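Local structure of imidazoleglycerol-phosphate dehydratase (5DNL) at residues 86-91 against 137-142; 105-110 against 145-150. The protein catalyses the manganese-dependent dehydration of D-erythro-imidazoleglycerol phosphate to imidazole acetol phosphate, the sixth step of histidine biosynthesis. All coordinates share one frame; numbering follows the deposited sequence.

From the N terminus, 86-91 comes first, at the start of strand 87-94, then the loop 105-110 after strand 100-104, then 137-142 at the end of strand 133-140, and last 145-150 near the start of helix 144-162. The two contacts therefore cross. Contact 1 closes a loop that holds strand 100-104 and helix 116-130 by pairing two strands of one sheet; contact 2 closes a loop from 105-110 to helix 144-162, which follows strand 133-140. Their centres lie 8 Å apart. Asp86 OD1 is hydrogen-bonded to His146 ND1 and Gln138 OE1 takes the N-H of Asn106, so the sheet end, the loop and the metal-binding helix are tied together.

Contact 1 (86-91 against 137-142); sequences DALVLV and KQLSGE
Leu88 and Leu139 cross obliquely where strands 87-91 and 137-140 run antiparallel: Leu88 CD2 touches Leu139 CB at 4.1 Å, and Leu139 CD1 bears on both that methyl and CB of Leu90. Leu88 CB lies 4.0 Å from Ser140 CB. Leu88 CG is anti to the backbone N (chi1 -175°). Leu88, Leu90, Lys137 and Ser140 point to one face of the sheet, where neighbouring subunits pack; there Lys137 NZ hydrogen-bonds to Leu139 O and Ser140 OG of a neighbouring subunit. Val89 and Gln138 point to the other face, toward helix 144-162. A classic beta bulge shifts the register: Leu139 N, at 2.8 Å and nearly along the C=O axis, and Ser140 N, at 3.2 Å on an in-plane lone pair, both donate to Leu88 O. Beyond it, Gly141 CA lies 3.3 Å from Asp86 O in a C-H...O contact. Asp86 CG takes the crowded position between backbone N and carbonyl carbon (chi1 54°), and OD2 receives Glu142 N at 2.8 Å through its anti lone pair, nearly straight at 168°. With Asn143 N also on OD2 and His146 ND1 on OD1, the carboxylate is fixed in rotation and may make that metal-binding imidazole more electron-rich.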
loop_
_atom_site.group_PDB
_atom_site.type_symbol
_atom_site.label_atom_id
_atom_site.label_comp_id
_atom_site.label_asym_id
_atom_site.label_seq_id
_atom_site.Cartn_x
_atom_site.Cartn_y
_atom_site.Cartn_z
ATOM N N ASP A 86 29.859 16.396 12.008
ATOM C CA ASP A 86 28.886 15.416 11.512
ATOM C C ASP A 86 29.309 14.667 10.266
ATOM O O ASP A 86 28.840 13.549 10.056
ATOM C CB ASP A 86 27.548 16.115 11.216
ATOM C CG ASP A 86 27.712 17.295 10.281
ATOM O OD1 ASP A 86 28.297 18.322 10.714
ATOM O OD2 ASP A 86 27.320 17.215 9.086
ATOM N N ALA A 87 30.152 15.254 9.424
ATOM C CA ALA A 87 30.531 14.661 8.135
ATOM C C ALA A 87 31.550 13.549 8.312
ATOM O O ALA A 87 32.446 13.636 9.170
ATOM C CB ALA A 87 31.078 15.708 7.172
ATOM N N LEU A 88 31.428 12.518 7.484
ATOM C CA LEU A 88 32.432 11.457 7.408
ATOM C C LEU A 88 32.498 11.033 5.958
ATOM O O LEU A 88 31.497 10.554 5.431
ATOM C CB LEU A 88 32.047 10.287 8.316
ATOM C CG LEU A 88 33.089 9.169 8.411
ATOM C CD1 LEU A 88 34.338 9.685 9.093
ATOM C CD2 LEU A 88 32.490 7.987 9.161
ATOM N N VAL A 89 33.619 11.266 5.290
ATOM C CA VAL A 89 33.690 11.125 3.842
ATOM C C VAL A 89 34.867 10.234 3.472
ATOM O O VAL A 89 35.991 10.483 3.901
ATOM C CB VAL A 89 33.822 12.493 3.166
ATOM C CG1 VAL A 89 33.929 12.341 1.645
ATOM C CG2 VAL A 89 32.662 13.409 3.516
ATOM N N LEU A 90 34.576 9.210 2.676
ATOM C CA LEU A 90 35.595 8.334 2.116
ATOM C C LEU A 90 36.021 8.860 0.743
ATOM O O LEU A 90 35.173 9.183 -0.103
ATOM C CB LEU A 90 35.053 6.907 1.995
ATOM C CG LEU A 90 35.876 5.923 1.147
ATOM C CD1 LEU A 90 37.273 5.658 1.693
ATOM C CD2 LEU A 90 35.095 4.627 1.012
ATOM N N VAL A 91 37.337 8.982 0.537
ATOM C CA VAL A 91 37.909 9.386 -0.731
ATOM C C VAL A 91 38.864 8.290 -1.158
ATOM O O VAL A 91 39.742 7.884 -0.391
ATOM C CB VAL A 91 38.649 10.728 -0.642
ATOM C CG1 VAL A 91 39.277 11.068 -2.002
ATOM C CG2 VAL A 91 37.687 11.800 -0.204
ATOM N N LYS A 137 32.704 9.244 -1.410
ATOM C CA LYS A 137 31.539 8.544 -0.869
ATOM C C LYS A 137 31.278 9.038 0.527
ATOM O O LYS A 137 32.020 8.733 1.469
ATOM C CB LYS A 137 31.722 7.025 -0.885
ATOM C CG LYS A 137 30.439 6.294 -0.497
ATOM C CD LYS A 137 30.578 4.792 -0.620
ATOM C CE LYS A 137 29.213 4.111 -0.593
ATOM N NZ LYS A 137 28.580 4.148 -1.946
ATOM N N GLN A 138 30.213 9.809 0.665
ATOM C CA GLN A 138 29.781 10.236 1.978
ATOM C C GLN A 138 29.270 9.044 2.787
ATOM O O GLN A 138 28.386 8.312 2.329
ATOM C CB GLN A 138 28.701 11.297 1.856
ATOM C CG GLN A 138 28.160 11.815 3.172
ATOM C CD GLN A 138 27.195 12.945 2.966
ATOM O OE1 GLN A 138 27.323 13.721 2.030
ATOM N NE2 GLN A 138 26.189 13.021 3.827
ATOM N N LEU A 139 29.825 8.834 3.983
ATOM C CA LEU A 139 29.369 7.800 4.908
ATOM C C LEU A 139 28.390 8.321 5.949
ATOM O O LEU A 139 27.497 7.589 6.366
ATOM C CB LEU A 139 30.570 7.176 5.620
ATOM C CG LEU A 139 31.648 6.648 4.673
ATOM C CD1 LEU A 139 32.816 6.092 5.451
ATOM C CD2 LEU A 139 31.086 5.608 3.708
ATOM N N SER A 140 28.573 9.574 6.378
ATOM C CA SER A 140 27.686 10.260 7.309
ATOM C C SER A 140 27.764 11.747 7.018
ATOM O O SER A 140 28.741 12.221 6.442
ATOM C CB SER A 140 28.118 10.031 8.757
ATOM O OG SER A 140 28.243 8.659 9.050
ATOM N N GLY A 141 26.741 12.476 7.442
ATOM C CA GLY A 141 26.820 13.923 7.484
ATOM C C GLY A 141 25.583 14.620 6.997
ATOM O O GLY A 141 24.755 14.049 6.296
ATOM N N GLU A 142 25.504 15.892 7.374
ATOM C CA GLU A 142 24.407 16.781 6.980
ATOM C C GLU A 142 24.864 18.141 6.457
ATOM O O GLU A 142 24.249 18.686 5.552
ATOM C CB GLU A 142 23.463 16.972 8.180
ATOM C CG GLU A 142 22.942 15.613 8.675
ATOM C CD GLU A 142 21.701 15.655 9.528
ATOM O OE1 GLU A 142 21.419 16.692 10.134
ATOM O OE2 GLU A 142 21.003 14.626 9.601
#

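Contact 2 (105-110 against 145-150); sequences VNIKDA and HHIVEA. With MN (manganese (II) ion), chain E; MN (manganese (II) ion), chain D; 5DL ([(2S)-2-hydroxy-3-(1H-1,2,4-triazol-1-yl)propyl]phosphonic acid), chain F.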
loop_
_atom_site.group_PDB
_atom_site.type_symbol
_atom_site.label_atom_id
_atom_site.label_comp_id
_atom_site.label_asym_id
_atom_site.label_seq_id
_atom_site.Cartn_x
_atom_site.Cartn_y
_atom_site.Cartn_z
ATOM N N VAL A 105 27.315 12.302 -2.474
ATOM C CA VAL A 105 27.091 13.063 -1.251
ATOM C C VAL A 105 25.606 13.312 -1.049
ATOM O O VAL A 105 24.786 13.128 -1.977
ATOM C CB VAL A 105 27.883 14.397 -1.249
ATOM C CG1 VAL A 105 29.366 14.119 -1.356
ATOM C CG2 VAL A 105 27.461 15.328 -2.377
ATOM N N ASN A 106 25.265 13.717 0.165
ATOM C CA ASN A 106 23.875 13.926 0.560
ATOM C C ASN A 106 23.855 15.080 1.537
ATOM O O ASN A 106 24.036 14.902 2.744
ATOM C CB ASN A 106 23.271 12.661 1.180
ATOM C CG ASN A 106 21.790 12.810 1.485
ATOM O OD1 ASN A 106 21.179 13.827 1.191
ATOM N ND2 ASN A 106 21.207 11.775 2.073
ATOM N N ILE A 107 23.728 16.274 0.979
ATOM C CA ILE A 107 23.741 17.492 1.769
ATOM C C ILE A 107 22.339 17.797 2.259
ATOM O O ILE A 107 21.433 18.008 1.436
ATOM C CB ILE A 107 24.264 18.661 0.937
ATOM C CG1 ILE A 107 25.728 18.433 0.530
ATOM C CG2 ILE A 107 24.126 19.962 1.708
ATOM C CD1 ILE A 107 26.292 19.485 -0.395
ATOM N N LYS A 108 22.157 17.817 3.574
ATOM C CA LYS A 108 20.862 18.123 4.198
ATOM C C LYS A 108 20.764 19.615 4.479
ATOM O O LYS A 108 19.755 20.219 4.194
ATOM C CB LYS A 108 20.649 17.322 5.473
ATOM C CG LYS A 108 19.307 17.592 6.161
ATOM C CD LYS A 108 19.062 16.673 7.343
ATOM C CE LYS A 108 17.688 16.906 7.958
ATOM N NZ LYS A 108 17.561 16.230 9.278
ATOM N N ASP A 109 21.811 20.193 5.062
ATOM C CA ASP A 109 21.823 21.614 5.408
ATOM C C ASP A 109 22.731 22.356 4.417
ATOM O O ASP A 109 23.971 22.343 4.523
ATOM C CB ASP A 109 22.299 21.828 6.844
ATOM C CG ASP A 109 21.519 20.991 7.890
ATOM O OD1 ASP A 109 20.316 20.732 7.714
ATOM O OD2 ASP A 109 22.143 20.619 8.909
ATOM N N ALA A 110 22.116 22.964 3.414
ATOM C CA ALA A 110 22.846 23.634 2.355
ATOM C C ALA A 110 23.529 24.891 2.866
ATOM O O ALA A 110 23.117 25.483 3.872
ATOM C CB ALA A 110 21.900 23.977 1.215
ATOM N N HIS A 145 29.222 22.449 4.156
ATOM C CA HIS A 145 30.619 22.884 4.276
ATOM C C HIS A 145 31.440 21.741 4.847
ATOM O O HIS A 145 32.541 21.453 4.352
ATOM C CB HIS A 145 30.656 24.099 5.209
ATOM C CG HIS A 145 31.966 24.812 5.322
ATOM N ND1 HIS A 145 32.014 26.185 5.374
ATOM C CD2 HIS A 145 33.235 24.385 5.518
ATOM C CE1 HIS A 145 33.265 26.578 5.543
ATOM N NE2 HIS A 145 34.024 25.509 5.639
ATOM N N HIS A 146 30.925 21.071 5.877
ATOM C CA HIS A 146 31.665 19.970 6.501
ATOM C C HIS A 146 31.875 18.819 5.500
ATOM O O HIS A 146 32.961 18.248 5.419
ATOM C CB HIS A 146 30.969 19.455 7.740
ATOM C CG HIS A 146 30.868 20.466 8.835
ATOM N ND1 HIS A 146 29.981 20.337 9.883
ATOM C CD2 HIS A 146 31.535 21.628 9.043
ATOM C CE1 HIS A 146 30.124 21.359 10.703
ATOM N NE2 HIS A 146 31.043 22.168 10.211
ATOM N N ILE A 147 30.842 18.512 4.721
ATOM C CA ILE A 147 30.913 17.439 3.722
ATOM C C ILE A 147 31.918 17.783 2.627
ATOM O O ILE A 147 32.794 16.970 2.295
ATOM C CB ILE A 147 29.517 17.132 3.126
ATOM C CG1 ILE A 147 28.621 16.511 4.194
ATOM C CG2 ILE A 147 29.630 16.209 1.926
ATOM C CD1 ILE A 147 27.132 16.549 3.877
ATOM N N VAL A 148 31.787 18.972 2.052
ATOM C CA VAL A 148 32.628 19.357 0.912
ATOM C C VAL A 148 34.083 19.543 1.385
ATOM O O VAL A 148 35.024 19.067 0.730
ATOM C CB VAL A 148 32.070 20.588 0.212
ATOM C CG1 VAL A 148 33.004 21.101 -0.879
ATOM C CG2 VAL A 148 30.718 20.267 -0.411
ATOM N N GLU A 149 34.288 20.220 2.516
ATOM C CA GLU A 149 35.663 20.390 2.996
ATOM C C GLU A 149 36.286 19.040 3.362
ATOM O O GLU A 149 37.460 18.828 3.083
ATOM C CB GLU A 149 35.761 21.386 4.160
ATOM C CG GLU A 149 37.190 21.771 4.500
ATOM C CD GLU A 149 37.304 22.836 5.539
ATOM O OE1 GLU A 149 36.293 23.505 5.876
ATOM O OE2 GLU A 149 38.440 22.949 6.068
ATOM N N ALA A 150 35.539 18.129 3.988
ATOM C CA ALA A 150 36.074 16.796 4.244
ATOM C C ALA A 150 36.501 16.097 2.946
ATOM O O ALA A 150 37.530 15.434 2.901
ATOM C CB ALA A 150 35.077 15.945 5.013
HETATM MN MN MN E . 36.134 25.494 6.654
HETATM MN MN MN D . 31.685 24.095 11.287
HETATM N N1 5DL F . 35.037 24.659 8.418
HETATM C C3 5DL F . 34.819 23.637 10.410
HETATM N N2 5DL F . 35.642 23.900 9.388
HETATM C C8 5DL F . 39.474 23.856 9.274
HETATM C C7 5DL F . 38.085 24.497 9.287
HETATM C C6 5DL F . 37.017 23.414 9.325
HETATM C C5 5DL F . 33.808 24.843 8.913
HETATM O O10 5DL F . 39.431 23.453 11.923
HETATM P P9 5DL F . 39.870 22.770 10.672
HETATM O O11 5DL F . 41.356 22.514 10.601
HETATM O O12 5DL F . 39.143 21.445 10.491
HETATM O O13 5DL F . 37.880 25.318 8.127
HETATM N N4 5DL F . 33.631 24.245 10.114
HETATM O O HOH W 1 32.954 23.025 12.738
#
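The C5 corner of the inhibitor's triazole stands over one face of the His145 ring, 3.3 Å above its plane and displaced toward the rim, the triazole itself steeply tilted to it; Glu149 OE1 sits at the ring edge, in plane. The His146 ring meets the same triazole differently: C5 lies at its edge, in the ring plane, and N4 is close by. Neighbours on the helix, the two histidines leave it in different directions, and different first torsions (CG anti to the backbone N, chi1 -172°, in His145; anti to the carbonyl carbon, chi1 -63°, in His146) bring each NE2 to its own manganese. The manganese of chain E is bound by His145 NE2 at 2.3 Å, Glu149 OE1 at 2.1 Å and N1 and O13 of the inhibitor, and is completed by His29 and by His53 of a neighbouring subunit. The manganese of chain D takes His146 NE2 at 2.3 Å, inhibitor N4 and a water, with His52, Glu56 and Glu121 of that neighbour. His145-His146-x-x-Glu149 is the HHxxE motif of the dehydratase family, one helical turn placing His145 and Glu149 on a single ion; the triazole bridges both ions at an active site shared between subunits. On His145, ND1 is hydrogen-bonded to OE2 of Glu111, which should steady the ring. Away from the metals, Ile147 projects toward the loop 105-110. Its CG2 meets Val105 CG1 at 3.9 Å, while CD1 lies 4.1 Å from Ile107 CG1 and 3.7 Å from Asn106 O; both aliphatic pairs cross obliquely. Ile107 CD1 just reaches Val148 CG2, at 4.5 Å.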